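Local coordinates for Oxidored_FMN domain-containing protein ([Pseudomonas] geniculata N1, PDB 6L6J) that acts as a 6-hydroxypseudooxynicotine amine oxidase, carrying FMN and a [4Fe-4S] cluster and also binding ADP, at residues A[146-149]-A[150-154]; A[506-509]-A[510-513]; A[299-302]-A[303-306]. All coordinates share one frame; numbering follows the deposited sequence.

Contact 1. Residues A[146-149]-A[150-154]. With SO4 (sulfate ion), chain F.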
ATOM      1  N   ALA A 146     -12.847  33.886   2.592  1.00 37.07           N
ATOM      2  CA  ALA A 146     -12.765  34.574   1.277  1.00 34.61           C
ATOM      3  C   ALA A 146     -11.409  34.271   0.643  1.00 30.50           C
ATOM      4  O   ALA A 146     -11.397  33.981  -0.547  1.00 29.36           O
ATOM      5  CB  ALA A 146     -12.973  36.062   1.424  1.00 33.48           C
ATOM      6  N   ASP A 147     -10.333  34.342   1.432  1.00 28.65           N
ATOM      7  CA  ASP A 147      -8.944  34.072   0.970  1.00 32.48           C
ATOM      8  C   ASP A 147      -8.832  32.617   0.493  1.00 31.26           C
ATOM      9  O   ASP A 147      -8.164  32.370  -0.501  1.00 34.24           O
ATOM     10  CB  ASP A 147      -7.904  34.374   2.054  1.00 32.99           C
ATOM     11  CG  ASP A 147      -7.705  35.848   2.348  1.00 36.88           C
ATOM     12  OD1 ASP A 147      -8.398  36.671   1.734  1.00 38.95           O
ATOM     13  OD2 ASP A 147      -6.855  36.163   3.200  1.00 43.71           O
ATOM     14  N   PHE A 148      -9.467  31.683   1.185  1.00 31.56           N
ATOM     15  CA  PHE A 148      -9.380  30.227   0.899  1.00 33.66           C
ATOM     16  C   PHE A 148      -9.990  29.939  -0.487  1.00 36.12           C
ATOM     17  O   PHE A 148      -9.422  29.110  -1.250  1.00 37.88           O
ATOM     18  CB  PHE A 148     -10.025  29.428   2.037  1.00 31.10           C
ATOM     19  CG  PHE A 148     -10.427  28.023   1.675  1.00 32.66           C
ATOM     20  CD1 PHE A 148     -11.612  27.775   1.009  1.00 31.34           C
ATOM     21  CD2 PHE A 148      -9.631  26.940   2.014  1.00 35.17           C
ATOM     22  CE1 PHE A 148     -11.989  26.481   0.697  1.00 31.62           C
ATOM     23  CE2 PHE A 148     -10.008  25.645   1.704  1.00 30.99           C
ATOM     24  CZ  PHE A 148     -11.185  25.422   1.043  1.00 32.70           C
ATOM     25  N   ARG A 149     -11.119  30.581  -0.800  1.00 33.26           N
ATOM     26  CA  ARG A 149     -11.805  30.427  -2.104  1.00 34.52           C
ATOM     27  C   ARG A 149     -10.937  31.028  -3.210  1.00 36.34           C
ATOM     28  O   ARG A 149     -10.816  30.394  -4.269  1.00 36.97           O
ATOM     29  CB  ARG A 149     -13.182  31.078  -2.032  1.00 35.32           C
ATOM     30  CG  ARG A 149     -14.165  30.319  -1.154  1.00 35.24           C
ATOM     31  CD  ARG A 149     -15.422  31.126  -0.952  1.00 38.03           C
ATOM     32  NE  ARG A 149     -16.095  31.426  -2.207  1.00 43.20           N
ATOM     33  CZ  ARG A 149     -17.178  32.187  -2.316  1.00 44.08           C
ATOM     34  NH1 ARG A 149     -17.704  32.757  -1.248  1.00 46.27           N
ATOM     35  NH2 ARG A 149     -17.738  32.376  -3.494  1.00 40.85           N
ATOM     36  N   ARG A 150     -10.327  32.187  -2.950  1.00 37.67           N
ATOM     37  CA  ARG A 150      -9.309  32.798  -3.840  1.00 40.04           C
ATOM     38  C   ARG A 150      -8.256  31.719  -4.128  1.00 39.00           C
ATOM     39  O   ARG A 150      -8.083  31.408  -5.312  1.00 44.03           O
ATOM     40  CB  ARG A 150      -8.765  34.091  -3.224  1.00 43.11           C
ATOM     41  CG  ARG A 150      -7.745  34.849  -4.069  1.00 45.42           C
ATOM     42  CD  ARG A 150      -7.306  36.161  -3.413  1.00 47.58           C
ATOM     43  NE  ARG A 150      -6.846  36.032  -2.021  1.00 48.82           N
ATOM     44  CZ  ARG A 150      -5.593  35.779  -1.649  1.00 50.30           C
ATOM     45  NH1 ARG A 150      -4.644  35.606  -2.552  1.00 54.52           N
ATOM     46  NH2 ARG A 150      -5.286  35.684  -0.368  1.00 53.50           N
ATOM     47  N   TRP A 151      -7.665  31.099  -3.097  1.00 36.06           N
ATOM     48  CA  TRP A 151      -6.579  30.084  -3.244  1.00 34.58           C
ATOM     49  C   TRP A 151      -7.048  28.948  -4.152  1.00 33.84           C
ATOM     50  O   TRP A 151      -6.264  28.502  -4.995  1.00 35.02           O
ATOM     51  CB  TRP A 151      -6.094  29.499  -1.905  1.00 34.01           C
ATOM     52  CG  TRP A 151      -5.696  30.484  -0.851  1.00 32.54           C
ATOM     53  CD1 TRP A 151      -5.218  31.750  -1.028  1.00 33.39           C
ATOM     54  CD2 TRP A 151      -5.724  30.262   0.570  1.00 30.87           C
ATOM     55  NE1 TRP A 151      -4.980  32.342   0.190  1.00 34.66           N
ATOM     56  CE2 TRP A 151      -5.284  31.452   1.187  1.00 32.69           C
ATOM     57  CE3 TRP A 151      -6.075  29.181   1.379  1.00 31.84           C
ATOM     58  CZ2 TRP A 151      -5.204  31.590   2.570  1.00 32.00           C
ATOM     59  CZ3 TRP A 151      -6.037  29.331   2.748  1.00 32.02           C
ATOM     60  CH2 TRP A 151      -5.603  30.518   3.333  1.00 31.68           C
ATOM     61  N   TYR A 152      -8.274  28.472  -3.965  1.00 36.44           N
ATOM     62  CA  TYR A 152      -8.797  27.277  -4.684  1.00 36.00           C
ATOM     63  C   TYR A 152      -8.934  27.666  -6.151  1.00 35.89           C
ATOM     64  O   TYR A 152      -8.162  27.160  -6.960  1.00 38.80           O
ATOM     65  CB  TYR A 152     -10.084  26.740  -4.048  1.00 32.36           C
ATOM     66  CG  TYR A 152     -10.026  25.265  -3.748  1.00 31.50           C
ATOM     67  CD1 TYR A 152      -9.697  24.348  -4.736  1.00 31.03           C
ATOM     68  CD2 TYR A 152     -10.282  24.771  -2.478  1.00 30.61           C
ATOM     69  CE1 TYR A 152      -9.631  22.987  -4.478  1.00 28.38           C
ATOM     70  CE2 TYR A 152     -10.227  23.413  -2.205  1.00 29.20           C
ATOM     71  CZ  TYR A 152      -9.898  22.515  -3.207  1.00 27.65           C
ATOM     72  OH  TYR A 152      -9.819  21.174  -2.950  1.00 28.89           O
ATOM     73  N   ARG A 153      -9.836  28.605  -6.441  1.00 39.85           N
ATOM     74  CA  ARG A 153     -10.017  29.268  -7.767  1.00 41.63           C
ATOM     75  C   ARG A 153      -8.648  29.444  -8.454  1.00 38.17           C
ATOM     76  O   ARG A 153      -8.474  28.902  -9.541  1.00 40.43           O
ATOM     77  CB  ARG A 153     -10.760  30.596  -7.553  1.00 44.69           C
ATOM     78  CG  ARG A 153     -11.007  31.428  -8.804  1.00 49.57           C
ATOM     79  CD  ARG A 153     -11.340  32.874  -8.451  1.00 54.43           C
ATOM     80  NE  ARG A 153     -10.185  33.782  -8.425  1.00 53.38           N
ATOM     81  CZ  ARG A 153     -10.051  34.844  -7.613  1.00 58.22           C
ATOM     82  NH1 ARG A 153     -10.988  35.151  -6.721  1.00 56.65           N
ATOM     83  NH2 ARG A 153      -8.963  35.598  -7.685  1.00 54.62           N
ATOM     84  N   ASP A 154      -7.697  30.132  -7.819  1.00 35.90           N
ATOM     85  CA  ASP A 154      -6.374  30.500  -8.407  1.00 37.29           C
ATOM     86  C   ASP A 154      -5.525  29.249  -8.691  1.00 34.76           C
ATOM     87  O   ASP A 154      -4.915  29.175  -9.764  1.00 35.14           O
ATOM     88  CB  ASP A 154      -5.608  31.494  -7.525  1.00 34.31           C
ATOM     89  CG  ASP A 154      -6.123  32.918  -7.643  1.00 36.15           C
ATOM     90  OD1 ASP A 154      -6.954  33.168  -8.529  1.00 41.49           O
ATOM     91  OD2 ASP A 154      -5.693  33.767  -6.860  1.00 38.89           O
TER
HETATM   92  S   SO4 F 705      -2.118  34.965   0.198  1.00 53.35           S
HETATM   93  O1  SO4 F 705      -2.389  34.638  -1.176  1.00 55.08           O
HETATM   94  O2  SO4 F 705      -1.446  36.253   0.269  1.00 50.47           O
HETATM   95  O3  SO4 F 705      -3.368  35.006   0.925  1.00 51.43           O
HETATM   96  O4  SO4 F 705      -1.257  33.957   0.767  1.00 52.01           O
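Asp147 and Trp151 are joined one turn apart in the helix by the bond from Trp151 N to Asp147 O (2.9 Å). The same backbone pattern links Arg150 to Ala146, Tyr152 to Phe148 and Arg153 to Arg149. Beside this turn, Arg150 and Trp151 hold a sulfate ion, probably from the crystallisation liquor. Arg150 NH1 donates to sulfate O1 at 2.8 Å. Trp151 NE1 donates to sulfate O3 at 3.2 Å, nearly straight at 162°, and this oxygen lies at the edge of the indole, in its plane. Arg150 NH2 also donates to O3, though that bond is modelled too short for its length to be trusted. His64, which stacks on Trp151, bonds the sulfate too.

Asp147 lies alongside Arg150, but the pairing is loose. OD1 is 3.9 Å from NH2 in a long salt bridge, and the carboxylate and guanidinium planes are nearly perpendicular. The firmer partner of OD1 is Gln143.

Trp151 CG lies anti to its own carbonyl carbon (chi1 -52°), which lays the indole back over the preceding turn. One face then rests on Asp147 O and Phe148 CA. Phe148 CA makes a CH-pi contact, 3.9 Å from the centroid of the six-membered ring.

Further round the helix, Tyr152 and Phe148 form an offset edge-to-face pair, with Tyr152 presenting its edge (planes at 75°). The closest atoms are Phe148 CZ and Tyr152 CD2 (3.7 Å). Tyr152 OH is bonded to Leu104 O and Tyr170 N, while Phe148 packs on Leu203 and Thr207 of helix 197-215. Arg149 pairs with Asp210 of that helix. This is an amphipathic outer helix of the TIM barrel: helix 142-162 lies in the crossover between barrel strands 99-105 and 166-171.

Contact 2. Residues A[506-509]-A[510-513]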
ATOM      1  N   VAL A 506       8.068 -23.423  25.418  1.00 40.77           N
ATOM      2  CA  VAL A 506       8.443 -22.186  24.659  1.00 37.73           C
ATOM      3  C   VAL A 506       8.560 -22.515  23.161  1.00 36.77           C
ATOM      4  O   VAL A 506       9.245 -23.495  22.805  1.00 39.56           O
ATOM      5  CB  VAL A 506       9.729 -21.542  25.199  1.00 36.60           C
ATOM      6  CG1 VAL A 506      10.069 -20.255  24.453  1.00 38.07           C
ATOM      7  CG2 VAL A 506       9.639 -21.270  26.691  1.00 36.08           C
ATOM      8  N   LEU A 507       7.913 -21.710  22.318  1.00 33.73           N
ATOM      9  CA  LEU A 507       7.841 -21.913  20.849  1.00 32.50           C
ATOM     10  C   LEU A 507       8.294 -20.642  20.115  1.00 32.32           C
ATOM     11  O   LEU A 507       8.475 -19.581  20.748  1.00 30.90           O
ATOM     12  CB  LEU A 507       6.396 -22.249  20.472  1.00 32.73           C
ATOM     13  CG  LEU A 507       5.711 -23.331  21.311  1.00 32.08           C
ATOM     14  CD1 LEU A 507       4.215 -23.354  21.046  1.00 30.75           C
ATOM     15  CD2 LEU A 507       6.324 -24.698  21.046  1.00 31.17           C
ATOM     16  N   THR A 508       8.441 -20.773  18.802  1.00 32.37           N
ATOM     17  CA  THR A 508       8.748 -19.692  17.836  1.00 30.89           C
ATOM     18  C   THR A 508       7.719 -19.762  16.717  1.00 31.85           C
ATOM     19  O   THR A 508       7.003 -20.758  16.601  1.00 31.44           O
ATOM     20  CB  THR A 508      10.154 -19.857  17.253  1.00 31.43           C
ATOM     21  OG1 THR A 508      10.039 -20.645  16.070  1.00 30.92           O
ATOM     22  CG2 THR A 508      11.132 -20.501  18.212  1.00 33.02           C
ATOM     23  N   PRO A 509       7.600 -18.718  15.865  1.00 30.12           N
ATOM     24  CA  PRO A 509       6.716 -18.774  14.704  1.00 29.19           C
ATOM     25  C   PRO A 509       6.893 -20.022  13.831  1.00 28.34           C
ATOM     26  O   PRO A 509       5.934 -20.383  13.199  1.00 29.78           O
ATOM     27  CB  PRO A 509       7.096 -17.508  13.919  1.00 29.97           C
ATOM     28  CG  PRO A 509       7.565 -16.541  14.975  1.00 28.02           C
ATOM     29  CD  PRO A 509       8.246 -17.410  16.011  1.00 28.83           C
ATOM     30  N   GLU A 510       8.081 -20.639  13.812  1.00 29.96           N
ATOM     31  CA  GLU A 510       8.359 -21.877  13.022  1.00 33.38           C
ATOM     32  C   GLU A 510       7.318 -22.964  13.353  1.00 36.46           C
ATOM     33  O   GLU A 510       6.720 -23.522  12.408  1.00 36.76           O
ATOM     34  CB  GLU A 510       9.787 -22.380  13.257  1.00 32.73           C
ATOM     35  CG  GLU A 510      10.855 -21.511  12.599  1.00 33.40           C
ATOM     36  CD  GLU A 510      10.699 -21.266  11.104  1.00 34.25           C
ATOM     37  OE1 GLU A 510      10.355 -22.209  10.370  1.00 33.31           O
ATOM     38  OE2 GLU A 510      10.910 -20.119  10.671  1.00 36.66           O
ATOM     39  N   ASP A 511       7.072 -23.202  14.646  1.00 39.26           N
ATOM     40  CA  ASP A 511       6.108 -24.214  15.163  1.00 38.38           C
ATOM     41  C   ASP A 511       4.691 -23.884  14.687  1.00 37.51           C
ATOM     42  O   ASP A 511       3.964 -24.819  14.302  1.00 43.05           O
ATOM     43  CB  ASP A 511       6.161 -24.305  16.693  1.00 39.36           C
ATOM     44  CG  ASP A 511       7.530 -24.705  17.226  1.00 40.07           C
ATOM     45  OD1 ASP A 511       8.027 -25.767  16.808  1.00 38.61           O
ATOM     46  OD2 ASP A 511       8.102 -23.933  18.024  1.00 40.47           O
ATOM     47  N   ILE A 512       4.303 -22.614  14.714  1.00 35.27           N
ATOM     48  CA  ILE A 512       2.914 -22.197  14.352  1.00 37.89           C
ATOM     49  C   ILE A 512       2.735 -22.296  12.841  1.00 35.58           C
ATOM     50  O   ILE A 512       1.645 -22.686  12.411  1.00 40.14           O
ATOM     51  CB  ILE A 512       2.577 -20.786  14.864  1.00 39.12           C
ATOM     52  CG1 ILE A 512       2.981 -20.610  16.329  1.00 40.40           C
ATOM     53  CG2 ILE A 512       1.103 -20.480  14.639  1.00 39.46           C
ATOM     54  CD1 ILE A 512       2.590 -21.761  17.237  1.00 41.32           C
ATOM     55  N   LEU A 513       3.772 -21.945  12.085  1.00 36.19           N
ATOM     56  CA  LEU A 513       3.822 -22.102  10.604  1.00 36.69           C
ATOM     57  C   LEU A 513       3.714 -23.595  10.242  1.00 33.33           C
ATOM     58  O   LEU A 513       3.112 -23.900   9.205  1.00 31.21           O
ATOM     59  CB  LEU A 513       5.108 -21.437  10.076  1.00 37.15           C
ATOM     60  CG  LEU A 513       5.090 -19.900  10.032  1.00 35.00           C
ATOM     61  CD1 LEU A 513       6.485 -19.315  10.085  1.00 35.47           C
ATOM     62  CD2 LEU A 513       4.380 -19.398   8.791  1.00 36.49           C
TER
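Asp511 turns its carboxylate back toward Leu507 and Thr508. Its CG is anti to the carbonyl carbon and beside the backbone N (chi1 -60°), which brings the carboxylate back to the residues before the helix. Thr508 N reaches OD2 on its anti side at 3.3 Å, and lies 20° out of the carboxylate plane. The bond is nearly straight, at 168°. Leu507 CB touches the same oxygen at 3.4 Å, and the two side chains cross at about a right angle. Asp511 OD1 has a separate partner, a salt bridge to Arg516.

The Pro509 ring packs on Met533 and Val616, while its carbonyl oxygen accepts from Leu513 N at 2.9 Å. Leu513 CD1 lies 3.3 Å from that same oxygen.

Thr508 is the N-cap. Its OG1 accepts from Glu510 N at 3.0 Å, and its carbonyl takes a weak bond from Asp511 N. Thr508 and Asp511 form a capping box. Glu510 points its carboxylate to Arg429 and Trp485 N.

Leu507 ends a short strand paired with strand 612-621, and helix 509-513 starts two residues later. The two side chains of the box thus give partners to the amides of Thr508 and Glu510. The negative charge of Asp511 at the helix start is probably favoured by the helix dipole and by Arg516.

Contact 3. Residues A[299-302]-A[303-306]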
ATOM      1  N   PHE A 299      -9.833  -3.254  -7.143  1.00 27.59           N
ATOM      2  CA  PHE A 299     -10.364  -4.006  -8.309  1.00 26.86           C
ATOM      3  C   PHE A 299      -9.194  -4.668  -9.041  1.00 28.00           C
ATOM      4  O   PHE A 299      -8.258  -3.967  -9.437  1.00 27.05           O
ATOM      5  CB  PHE A 299     -11.221  -3.092  -9.180  1.00 23.99           C
ATOM      6  CG  PHE A 299     -12.505  -2.619  -8.539  1.00 23.94           C
ATOM      7  CD1 PHE A 299     -13.427  -3.523  -8.013  1.00 23.20           C
ATOM      8  CD2 PHE A 299     -12.825  -1.268  -8.507  1.00 22.60           C
ATOM      9  CE1 PHE A 299     -14.619  -3.077  -7.459  1.00 23.01           C
ATOM     10  CE2 PHE A 299     -14.028  -0.829  -7.971  1.00 22.21           C
ATOM     11  CZ  PHE A 299     -14.919  -1.734  -7.445  1.00 22.91           C
ATOM     12  N   THR A 300      -9.260  -5.995  -9.189  1.00 32.13           N
ATOM     13  CA  THR A 300      -8.215  -6.861  -9.806  1.00 32.13           C
ATOM     14  C   THR A 300      -8.830  -7.853 -10.798  1.00 32.28           C
ATOM     15  O   THR A 300      -8.146  -8.190 -11.773  1.00 31.84           O
ATOM     16  CB  THR A 300      -7.450  -7.640  -8.727  1.00 34.01           C
ATOM     17  OG1 THR A 300      -7.300  -6.771  -7.600  1.00 34.80           O
ATOM     18  CG2 THR A 300      -6.111  -8.134  -9.229  1.00 33.43           C
ATOM     19  N   SER A 301     -10.023  -8.376 -10.481  1.00 35.65           N
ATOM     20  CA  SER A 301     -10.845  -9.271 -11.336  1.00 36.77           C
ATOM     21  C   SER A 301     -11.515  -8.459 -12.438  1.00 37.17           C
ATOM     22  O   SER A 301     -12.352  -7.592 -12.163  1.00 37.32           O
ATOM     23  CB  SER A 301     -11.886 -10.024 -10.540  1.00 41.74           C
ATOM     24  OG  SER A 301     -12.730 -10.820 -11.394  1.00 40.18           O
ATOM     25  N   PRO A 302     -11.188  -8.742 -13.719  1.00 36.47           N
ATOM     26  CA  PRO A 302     -11.854  -8.080 -14.841  1.00 36.12           C
ATOM     27  C   PRO A 302     -13.376  -8.293 -14.863  1.00 34.91           C
ATOM     28  O   PRO A 302     -14.074  -7.389 -15.294  1.00 37.08           O
ATOM     29  CB  PRO A 302     -11.217  -8.715 -16.089  1.00 38.10           C
ATOM     30  CG  PRO A 302      -9.909  -9.315 -15.589  1.00 37.78           C
ATOM     31  CD  PRO A 302     -10.170  -9.714 -14.152  1.00 35.60           C
ATOM     32  N   ASP A 303     -13.848  -9.454 -14.388  1.00 34.59           N
ATOM     33  CA  ASP A 303     -15.295  -9.829 -14.339  1.00 31.33           C
ATOM     34  C   ASP A 303     -16.009  -9.049 -13.223  1.00 30.54           C
ATOM     35  O   ASP A 303     -17.181  -8.658 -13.417  1.00 28.55           O
ATOM     36  CB  ASP A 303     -15.435 -11.337 -14.211  1.00 29.71           C
ATOM     37  CG  ASP A 303     -14.827 -12.069 -15.395  1.00 32.91           C
ATOM     38  OD1 ASP A 303     -14.920 -11.538 -16.515  1.00 38.73           O
ATOM     39  OD2 ASP A 303     -14.252 -13.147 -15.197  1.00 36.18           O
ATOM     40  N   ALA A 304     -15.320  -8.787 -12.113  1.00 31.16           N
ATOM     41  CA  ALA A 304     -15.823  -7.914 -11.033  1.00 32.30           C
ATOM     42  C   ALA A 304     -16.046  -6.517 -11.621  1.00 33.42           C
ATOM     43  O   ALA A 304     -17.121  -5.895 -11.305  1.00 29.84           O
ATOM     44  CB  ALA A 304     -14.842  -7.889  -9.880  1.00 32.35           C
ATOM     45  N   MET A 305     -15.062  -6.054 -12.424  1.00 29.39           N
ATOM     46  CA  MET A 305     -15.044  -4.697 -13.037  1.00 29.55           C
ATOM     47  C   MET A 305     -16.208  -4.610 -14.030  1.00 26.84           C
ATOM     48  O   MET A 305     -16.979  -3.647 -13.980  1.00 25.80           O
ATOM     49  CB  MET A 305     -13.703  -4.400 -13.732  1.00 30.57           C
ATOM     50  CG  MET A 305     -12.539  -4.250 -12.759  1.00 30.48           C
ATOM     51  SD  MET A 305     -10.824  -4.191 -13.407  1.00 28.78           S
ATOM     52  CE  MET A 305     -11.094  -4.467 -15.141  1.00 33.05           C
ATOM     53  N   VAL A 306     -16.367  -5.618 -14.874  1.00 27.16           N
ATOM     54  CA  VAL A 306     -17.479  -5.633 -15.866  1.00 28.16           C
ATOM     55  C   VAL A 306     -18.790  -5.506 -15.103  1.00 27.62           C
ATOM     56  O   VAL A 306     -19.587  -4.630 -15.461  1.00 27.05           O
ATOM     57  CB  VAL A 306     -17.424  -6.873 -16.775  1.00 28.63           C
ATOM     58  CG1 VAL A 306     -18.762  -7.156 -17.450  1.00 27.31           C
ATOM     59  CG2 VAL A 306     -16.320  -6.702 -17.825  1.00 29.13           C
TER
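Ser301 caps the helix start, and its two oxygens take bonds from Ala304 N and Met305 N. Ser301 OG accepts from Ala304 N at 3.4 Å, a weak bond despite its straightness (159°). With OG anti to the backbone N (chi1 176°), the hydroxyl is placed beside the carbonyl carbon, facing Ala304 N. Ser301 O accepts from Met305 N at 3.1 Å, which starts the regular helical pattern. Pro302 O then accepts from Val306 N at 2.9 Å. Pro302, the first helical residue, has no N-H to satisfy.

The amides of Thr300 and of the cap residue itself are both served by Glu275 OE1, the second weakly. Thr300 OG1 is bonded to Arg298 O, and Asp303 OD1 to Tyr6 OH.

The apolar packing is made mostly by Met305. Its CG touches Phe299 CB at 4.0 Å, and its CE lies 3.7 Å from Pro302 CA. Phe299 and Met305 both rest on Ile317 of strand 316-319. On the cap side, Ser301 CB meets Ala304 CB at 3.7 Å.

A serine N-cap followed by proline in the first turn is a familiar helix start. Here it begins helix 302-310, which joins strands 293-296 and 316-319 in a beta-alpha-beta crossover of the FMN-binding TIM barrel.

How the contacts relate
Contacts 1 and 3 belong to the same TIM barrel, with centres about 39 Å apart, and both concern helices that connect barrel strands. Contact 3 is the nearer to the flavin: the side chain of Phe299 lies about 6 Å from FMN and about 12 Å from the iron-sulfur cluster. In contact 1, the side chain of Tyr152 is about 10 Å from FMN. Contact 2 lies in the OYE-like second alpha/beta region, about 58 Å from contact 1 between centres, with the side chain of Glu510 about 8 Å from ADP. None of the three touches another. Contacts 2 and 3 both start a helix, whereas contact 1 lies within one.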